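Local coordinates for reticulocyte-binding protein 2a (PDB 4Z8N) that probably mediates attachment of the Plasmodium vivax merozoite to red blood cells during invasion, this chain being its helical erythrocyte-binding domain, at residues Asn168-Tyr173 against Thr272-Leu277; Ser175-Ser180 against Asp213-Gly218. One frame throughout, in Å; residues are numbered along the deposited sequence.

Contact 1: residues Asn168-Tyr173 against Thr272-Leu277; sequences NNYVNY and TTTAAL
Tyr173 reaches across from helix 168-194 to Thr274 and Leu277 of helix 246-297, in the almost wholly helical erythrocyte-binding domain, which belongs to the Rh5 coiled-coil family. The two helices run in the same general sense at 33°, and their local axes come no closer than 11.7 Å. At that separation the backbones stay well apart, and the Tyr173 side chain does most of the bridging; the interface is correspondingly small, burying 160 Å² in all.

With CG anti to the backbone N (chi1 179°), the phenol is carried outward to the second helix, where one side of it, at CD2 and CE2, meets apolar groups. Tyr173 CE2 lies 3.9 Å from the methyl CG2 of Thr274, the ring meeting it obliquely. One turn further along, Leu277 CD1 comes within 4.1 Å of that same CE2, so a single ring carbon touches both residues. The Thr274 rotamer (chi1 -55°) puts CG2 toward the ring while OG1, beside the backbone N, bonds to the carbonyl of Ala270. Ile214 of helix 199-237 packs on the other side of Leu277. Tyr170, a turn before Tyr173, contributes less: its CD1 only approaches Thr274 OG1, at 4.2 Å.

The polar end of the phenol is served by water. One molecule sits 2.9 Å from Tyr173 OH and donates a hydrogen bond to the main-chain Thr274 O at 2.8 Å, tying the tyrosine to the opposite backbone.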
ATOM      1  N   ASN A 168     -16.249   2.105  -3.519  1.00 62.77           N
ATOM      2  CA  ASN A 168     -16.739   1.542  -4.774  1.00 65.81           C
ATOM      3  C   ASN A 168     -16.227   2.265  -6.013  1.00 63.32           C
ATOM      4  O   ASN A 168     -16.153   1.677  -7.089  1.00 64.70           O
ATOM      5  CB  ASN A 168     -18.269   1.536  -4.785  1.00 67.43           C
ATOM      6  CG  ASN A 168     -18.854   0.558  -3.789  1.00 71.10           C
ATOM      7  OD1 ASN A 168     -19.641   0.935  -2.919  1.00 73.24           O
ATOM      8  ND2 ASN A 168     -18.469  -0.707  -3.908  1.00 73.58           N
ATOM      9  N   ASN A 169     -15.870   3.536  -5.863  1.00 67.01           N
ATOM     10  CA  ASN A 169     -15.374   4.311  -6.994  1.00 72.94           C
ATOM     11  C   ASN A 169     -13.931   3.968  -7.357  1.00 73.50           C
ATOM     12  O   ASN A 169     -13.556   4.024  -8.528  1.00 76.00           O
ATOM     13  CB  ASN A 169     -15.507   5.805  -6.711  1.00 75.90           C
ATOM     14  CG  ASN A 169     -16.848   6.356  -7.154  1.00 78.43           C
ATOM     15  OD1 ASN A 169     -17.862   6.171  -6.479  1.00 77.68           O
ATOM     16  ND2 ASN A 169     -16.861   7.030  -8.299  1.00 81.56           N
ATOM     17  N   TYR A 170     -13.124   3.616  -6.357  1.00 72.09           N
ATOM     18  CA  TYR A 170     -11.791   3.080  -6.615  1.00 75.54           C
ATOM     19  C   TYR A 170     -11.912   1.772  -7.380  1.00 68.24           C
ATOM     20  O   TYR A 170     -11.324   1.600  -8.446  1.00 65.43           O
ATOM     21  CB  TYR A 170     -11.017   2.832  -5.316  1.00 82.78           C
ATOM     22  CG  TYR A 170     -10.692   4.059  -4.500  1.00 93.53           C
ATOM     23  CD1 TYR A 170     -10.266   5.235  -5.103  1.00 99.64           C
ATOM     24  CD2 TYR A 170     -10.800   4.035  -3.114  1.00 95.09           C
ATOM     25  CE1 TYR A 170      -9.964   6.357  -4.346  1.00101.49           C
ATOM     26  CE2 TYR A 170     -10.502   5.147  -2.353  1.00 96.60           C
ATOM     27  CZ  TYR A 170     -10.085   6.304  -2.972  1.00 99.48           C
ATOM     28  OH  TYR A 170      -9.788   7.413  -2.212  1.00100.06           O
ATOM     29  N   VAL A 171     -12.688   0.855  -6.807  1.00 46.70           N
ATOM     30  CA  VAL A 171     -12.846  -0.494  -7.334  1.00 44.40           C
ATOM     31  C   VAL A 171     -13.328  -0.498  -8.776  1.00 45.01           C
ATOM     32  O   VAL A 171     -12.757  -1.181  -9.626  1.00 41.07           O
ATOM     33  CB  VAL A 171     -13.838  -1.309  -6.488  1.00 45.68           C
ATOM     34  CG1 VAL A 171     -13.897  -2.749  -6.980  1.00 46.23           C
ATOM     35  CG2 VAL A 171     -13.450  -1.256  -5.023  1.00 48.23           C
ATOM     36  N   ASN A 172     -14.385   0.263  -9.042  1.00 47.95           N
ATOM     37  CA  ASN A 172     -14.958   0.329 -10.379  1.00 48.48           C
ATOM     38  C   ASN A 172     -13.986   0.938 -11.376  1.00 43.35           C
ATOM     39  O   ASN A 172     -13.907   0.494 -12.519  1.00 38.80           O
ATOM     40  CB  ASN A 172     -16.266   1.123 -10.370  1.00 52.56           C
ATOM     41  CG  ASN A 172     -17.368   0.414  -9.610  1.00 58.46           C
ATOM     42  OD1 ASN A 172     -17.364  -0.812  -9.487  1.00 60.41           O
ATOM     43  ND2 ASN A 172     -18.320   1.182  -9.094  1.00 60.53           N
ATOM     44  N   TYR A 173     -13.240   1.947 -10.943  1.00 42.07           N
ATOM     45  CA  TYR A 173     -12.243   2.550 -11.819  1.00 39.85           C
ATOM     46  C   TYR A 173     -11.147   1.547 -12.170  1.00 37.59           C
ATOM     47  O   TYR A 173     -10.843   1.345 -13.345  1.00 33.95           O
ATOM     48  CB  TYR A 173     -11.628   3.797 -11.181  1.00 40.74           C
ATOM     49  CG  TYR A 173     -10.571   4.448 -12.047  1.00 44.34           C
ATOM     50  CD1 TYR A 173     -10.867   4.862 -13.341  1.00 47.20           C
ATOM     51  CD2 TYR A 173      -9.279   4.644 -11.575  1.00 43.78           C
ATOM     52  CE1 TYR A 173      -9.904   5.453 -14.141  1.00 49.02           C
ATOM     53  CE2 TYR A 173      -8.311   5.236 -12.365  1.00 45.86           C
ATOM     54  CZ  TYR A 173      -8.629   5.638 -13.647  1.00 50.13           C
ATOM     55  OH  TYR A 173      -7.669   6.227 -14.437  1.00 51.47           O
ATOM     56  N   THR A 272      -2.995   7.833  -4.065  1.00 55.13           N
ATOM     57  CA  THR A 272      -1.862   8.170  -4.926  1.00 48.98           C
ATOM     58  C   THR A 272      -1.706   7.201  -6.099  1.00 43.70           C
ATOM     59  O   THR A 272      -1.159   7.561  -7.138  1.00 40.69           O
ATOM     60  CB  THR A 272      -0.546   8.211  -4.124  1.00 49.11           C
ATOM     61  OG1 THR A 272      -0.378   6.984  -3.404  1.00 46.04           O
ATOM     62  CG2 THR A 272      -0.560   9.369  -3.135  1.00 51.61           C
ATOM     63  N   THR A 273      -2.192   5.975  -5.925  1.00 47.10           N
ATOM     64  CA  THR A 273      -2.164   4.968  -6.985  1.00 50.45           C
ATOM     65  C   THR A 273      -2.982   5.423  -8.192  1.00 49.49           C
ATOM     66  O   THR A 273      -2.573   5.248  -9.341  1.00 44.98           O
ATOM     67  CB  THR A 273      -2.694   3.612  -6.471  1.00 55.67           C
ATOM     68  OG1 THR A 273      -1.715   3.009  -5.618  1.00 55.01           O
ATOM     69  CG2 THR A 273      -2.993   2.671  -7.622  1.00 55.35           C
ATOM     70  N   THR A 274      -4.133   6.026  -7.915  1.00 50.21           N
ATOM     71  CA  THR A 274      -5.022   6.541  -8.950  1.00 51.45           C
ATOM     72  C   THR A 274      -4.357   7.644  -9.773  1.00 49.86           C
ATOM     73  O   THR A 274      -4.484   7.682 -10.998  1.00 44.86           O
ATOM     74  CB  THR A 274      -6.323   7.088  -8.333  1.00 59.33           C
ATOM     75  OG1 THR A 274      -6.934   6.071  -7.530  1.00 59.48           O
ATOM     76  CG2 THR A 274      -7.297   7.535  -9.419  1.00 59.30           C
ATOM     77  N   ALA A 275      -3.650   8.539  -9.090  1.00 48.81           N
ATOM     78  CA  ALA A 275      -2.958   9.641  -9.750  1.00 46.34           C
ATOM     79  C   ALA A 275      -1.847   9.127 -10.661  1.00 42.74           C
ATOM     80  O   ALA A 275      -1.556   9.722 -11.700  1.00 41.10           O
ATOM     81  CB  ALA A 275      -2.390  10.605  -8.719  1.00 46.82           C
ATOM     82  N   ALA A 276      -1.222   8.026 -10.260  1.00 42.44           N
ATOM     83  CA  ALA A 276      -0.164   7.431 -11.065  1.00 40.18           C
ATOM     84  C   ALA A 276      -0.743   6.878 -12.364  1.00 34.60           C
ATOM     85  O   ALA A 276      -0.153   7.028 -13.430  1.00 36.16           O
ATOM     86  CB  ALA A 276       0.553   6.343 -10.286  1.00 36.12           C
ATOM     87  N   LEU A 277      -1.910   6.251 -12.270  1.00 34.14           N
ATOM     88  CA  LEU A 277      -2.582   5.707 -13.446  1.00 36.13           C
ATOM     89  C   LEU A 277      -2.940   6.795 -14.455  1.00 41.91           C
ATOM     90  O   LEU A 277      -2.832   6.588 -15.664  1.00 42.99           O
ATOM     91  CB  LEU A 277      -3.837   4.946 -13.030  1.00 42.95           C
ATOM     92  CG  LEU A 277      -3.572   3.632 -12.298  1.00 40.79           C
ATOM     93  CD1 LEU A 277      -4.878   3.030 -11.823  1.00 38.07           C
ATOM     94  CD2 LEU A 277      -2.830   2.665 -13.210  1.00 38.06           C
TER
HETATM   95  O   HOH W   1      -6.348   8.324 -12.987  1.00 40.14           O

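Contact 2: residues Ser175-Ser180 against Asp213-Gly218; sequences STLKAS and DIITIG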
ATOM      1  N   SER A 175     -11.149  -1.721 -12.007  1.00 31.96           N
ATOM      2  CA  SER A 175     -11.705  -2.829 -12.775  1.00 34.75           C
ATOM      3  C   SER A 175     -11.967  -2.444 -14.232  1.00 38.35           C
ATOM      4  O   SER A 175     -11.699  -3.219 -15.151  1.00 33.24           O
ATOM      5  CB  SER A 175     -12.998  -3.318 -12.120  1.00 37.02           C
ATOM      6  OG  SER A 175     -13.655  -4.279 -12.926  1.00 40.58           O
ATOM      7  N   THR A 176     -12.491  -1.240 -14.435  1.00 35.34           N
ATOM      8  CA  THR A 176     -12.840  -0.781 -15.772  1.00 38.75           C
ATOM      9  C   THR A 176     -11.588  -0.433 -16.578  1.00 36.38           C
ATOM     10  O   THR A 176     -11.497  -0.740 -17.768  1.00 33.26           O
ATOM     11  CB  THR A 176     -13.785   0.435 -15.709  1.00 40.24           C
ATOM     12  OG1 THR A 176     -14.983   0.063 -15.020  1.00 44.67           O
ATOM     13  CG2 THR A 176     -14.155   0.902 -17.096  1.00 39.33           C
ATOM     14  N   LEU A 177     -10.618   0.192 -15.922  1.00 35.77           N
ATOM     15  CA  LEU A 177      -9.361   0.521 -16.579  1.00 35.99           C
ATOM     16  C   LEU A 177      -8.576  -0.744 -16.908  1.00 35.56           C
ATOM     17  O   LEU A 177      -7.973  -0.849 -17.977  1.00 34.66           O
ATOM     18  CB  LEU A 177      -8.521   1.455 -15.708  1.00 39.96           C
ATOM     19  CG  LEU A 177      -7.268   2.023 -16.378  1.00 45.36           C
ATOM     20  CD1 LEU A 177      -7.646   2.803 -17.629  1.00 43.61           C
ATOM     21  CD2 LEU A 177      -6.490   2.902 -15.410  1.00 47.27           C
ATOM     22  N   LYS A 178      -8.590  -1.706 -15.989  1.00 31.20           N
ATOM     23  CA  LYS A 178      -7.926  -2.988 -16.214  1.00 32.26           C
ATOM     24  C   LYS A 178      -8.438  -3.658 -17.482  1.00 30.80           C
ATOM     25  O   LYS A 178      -7.654  -4.157 -18.288  1.00 31.45           O
ATOM     26  CB  LYS A 178      -8.128  -3.914 -15.016  1.00 34.87           C
ATOM     27  CG  LYS A 178      -7.446  -5.264 -15.137  1.00 34.70           C
ATOM     28  CD  LYS A 178      -7.716  -6.097 -13.893  1.00 39.27           C
ATOM     29  CE  LYS A 178      -6.952  -7.404 -13.914  1.00 46.40           C
ATOM     30  NZ  LYS A 178      -7.209  -8.196 -12.679  1.00 52.07           N
ATOM     31  N   ALA A 179      -9.756  -3.658 -17.654  1.00 31.47           N
ATOM     32  CA  ALA A 179     -10.375  -4.270 -18.820  1.00 33.54           C
ATOM     33  C   ALA A 179      -9.908  -3.608 -20.116  1.00 30.16           C
ATOM     34  O   ALA A 179      -9.602  -4.295 -21.087  1.00 33.77           O
ATOM     35  CB  ALA A 179     -11.893  -4.207 -18.706  1.00 33.99           C
ATOM     36  N   SER A 180      -9.847  -2.278 -20.128  1.00 31.38           N
ATOM     37  CA  SER A 180      -9.418  -1.557 -21.326  1.00 34.28           C
ATOM     38  C   SER A 180      -7.941  -1.818 -21.620  1.00 31.71           C
ATOM     39  O   SER A 180      -7.529  -1.859 -22.781  1.00 30.24           O
ATOM     40  CB  SER A 180      -9.679  -0.052 -21.186  1.00 36.18           C
ATOM     41  OG  SER A 180      -8.944   0.509 -20.114  1.00 41.09           O
ATOM     42  N   ASP A 213       0.345  -3.704 -13.483  1.00 42.74           N
ATOM     43  CA  ASP A 213       1.033  -3.967 -12.215  1.00 45.59           C
ATOM     44  C   ASP A 213       0.573  -3.021 -11.115  1.00 41.34           C
ATOM     45  O   ASP A 213       0.396  -3.427  -9.966  1.00 44.42           O
ATOM     46  CB  ASP A 213       2.548  -3.848 -12.386  1.00 49.06           C
ATOM     47  CG  ASP A 213       3.139  -5.003 -13.159  1.00 53.24           C
ATOM     48  OD1 ASP A 213       2.552  -6.106 -13.125  1.00 57.70           O
ATOM     49  OD2 ASP A 213       4.192  -4.808 -13.801  1.00 56.09           O
ATOM     50  N   ILE A 214       0.403  -1.754 -11.472  1.00 39.42           N
ATOM     51  CA  ILE A 214      -0.121  -0.755 -10.549  1.00 42.23           C
ATOM     52  C   ILE A 214      -1.532  -1.135 -10.102  1.00 40.76           C
ATOM     53  O   ILE A 214      -1.873  -1.015  -8.925  1.00 36.90           O
ATOM     54  CB  ILE A 214      -0.135   0.649 -11.192  1.00 41.12           C
ATOM     55  CG1 ILE A 214       1.293   1.155 -11.400  1.00 47.26           C
ATOM     56  CG2 ILE A 214      -0.905   1.629 -10.332  1.00 35.45           C
ATOM     57  CD1 ILE A 214       1.368   2.486 -12.122  1.00 47.89           C
ATOM     58  N   ILE A 215      -2.347  -1.604 -11.042  1.00 38.28           N
ATOM     59  CA  ILE A 215      -3.709  -2.036 -10.726  1.00 37.04           C
ATOM     60  C   ILE A 215      -3.695  -3.228  -9.769  1.00 36.38           C
ATOM     61  O   ILE A 215      -4.491  -3.284  -8.828  1.00 33.91           O
ATOM     62  CB  ILE A 215      -4.498  -2.387 -12.006  1.00 36.19           C
ATOM     63  CG1 ILE A 215      -4.795  -1.110 -12.793  1.00 38.53           C
ATOM     64  CG2 ILE A 215      -5.802  -3.103 -11.672  1.00 33.25           C
ATOM     65  CD1 ILE A 215      -5.597  -1.332 -14.047  1.00 38.48           C
ATOM     66  N   THR A 216      -2.776  -4.164  -9.997  1.00 33.51           N
ATOM     67  CA  THR A 216      -2.616  -5.312  -9.108  1.00 35.24           C
ATOM     68  C   THR A 216      -2.322  -4.870  -7.671  1.00 34.86           C
ATOM     69  O   THR A 216      -2.929  -5.369  -6.725  1.00 36.98           O
ATOM     70  CB  THR A 216      -1.498  -6.249  -9.598  1.00 36.01           C
ATOM     71  OG1 THR A 216      -1.866  -6.802 -10.868  1.00 43.68           O
ATOM     72  CG2 THR A 216      -1.278  -7.386  -8.614  1.00 39.99           C
ATOM     73  N   ILE A 217      -1.397  -3.926  -7.516  1.00 32.83           N
ATOM     74  CA  ILE A 217      -1.108  -3.342  -6.207  1.00 36.60           C
ATOM     75  C   ILE A 217      -2.336  -2.622  -5.646  1.00 31.41           C
ATOM     76  O   ILE A 217      -2.668  -2.757  -4.468  1.00 29.38           O
ATOM     77  CB  ILE A 217       0.070  -2.350  -6.281  1.00 43.23           C
ATOM     78  CG1 ILE A 217       1.342  -3.064  -6.732  1.00 51.72           C
ATOM     79  CG2 ILE A 217       0.298  -1.686  -4.933  1.00 47.08           C
ATOM     80  CD1 ILE A 217       2.508  -2.126  -6.988  1.00 52.40           C
ATOM     81  N   GLY A 218      -3.009  -1.861  -6.504  1.00 30.71           N
ATOM     82  CA  GLY A 218      -4.207  -1.139  -6.115  1.00 35.74           C
ATOM     83  C   GLY A 218      -5.328  -2.053  -5.658  1.00 35.12           C
ATOM     84  O   GLY A 218      -6.074  -1.722  -4.738  1.00 38.42           O
TER
HETATM   85  O   HOH W   2      -4.910  -7.814 -11.075  1.00 44.10           O
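Lys178 NZ reaches alongside helix 199-237 and has two partners, a water and Glu219. It donates a hydrogen bond to the water, 2.8 Å from NZ, and it forms a long, weak ion pair with the carboxylate of Glu219. The same water reaches Thr216 OG1 at 3.2 Å, so a single molecule links the lysine to the neighbouring helix; that hydroxyl is also bonded to the carbonyl of Leu212, one turn back. The ammonium is thus steered by water and a nearby negative charge, which would be expected to favour its charged form.

Beneath this polar fringe the contact is apolar, and Ile215 does most of the work. Its CD1 methyl presses against the backbone of the other helix, 3.6 Å from Lys178 CA, and lies 3.7 Å from Lys178 CB. The extended course of CG1 and CD1 (chi2 -178°) drives that methyl straight into the opposing helix surface. Lys178 is stretched out along its whole length, so its aliphatic part passes across the isoleucine: CG2 of Ile215 lies 4.2 Å from Lys178 CD. Leu177 adds a lighter touch, its CB 4.4 Å from Ile215 CD1.

Within segment 175-180, a chi1 of 62° turns the Ser180 hydroxyl back over its own helix, where OG donates to Leu177 O at 2.7 Å, tilted 25° from the carbonyl plane.

The two segments run in roughly opposite senses, as neighbours in a helical hairpin: helices 168-194 and 199-237 follow each other in the chain. Met211 and Leu212 extend the seam along helix 199-237, and helix 246-297 packs against both, through Leu277 on Leu177 and Thr273 on Ile214.

How the contacts relate
Contacts 1 and 2 have centres about 8 Å apart, on the same side of the chain's centre, and share helix 168-194, which supplies 168-173 to one and 175-180 to the other. Helices 199-237 and 246-297 provide the remaining segments, so three successive helices pack side by side. In sequence, contact 2 is nested inside the span closed by contact 1. They meet at Leu277 and Thr273 of contact 1, and Leu277 CD1 also lies 4.3 Å from Ile215 CG1 of contact 2. Together they join the C-terminal helices of the erythrocyte-binding domain into one bundle, away from its disulfides and calcium-site residue.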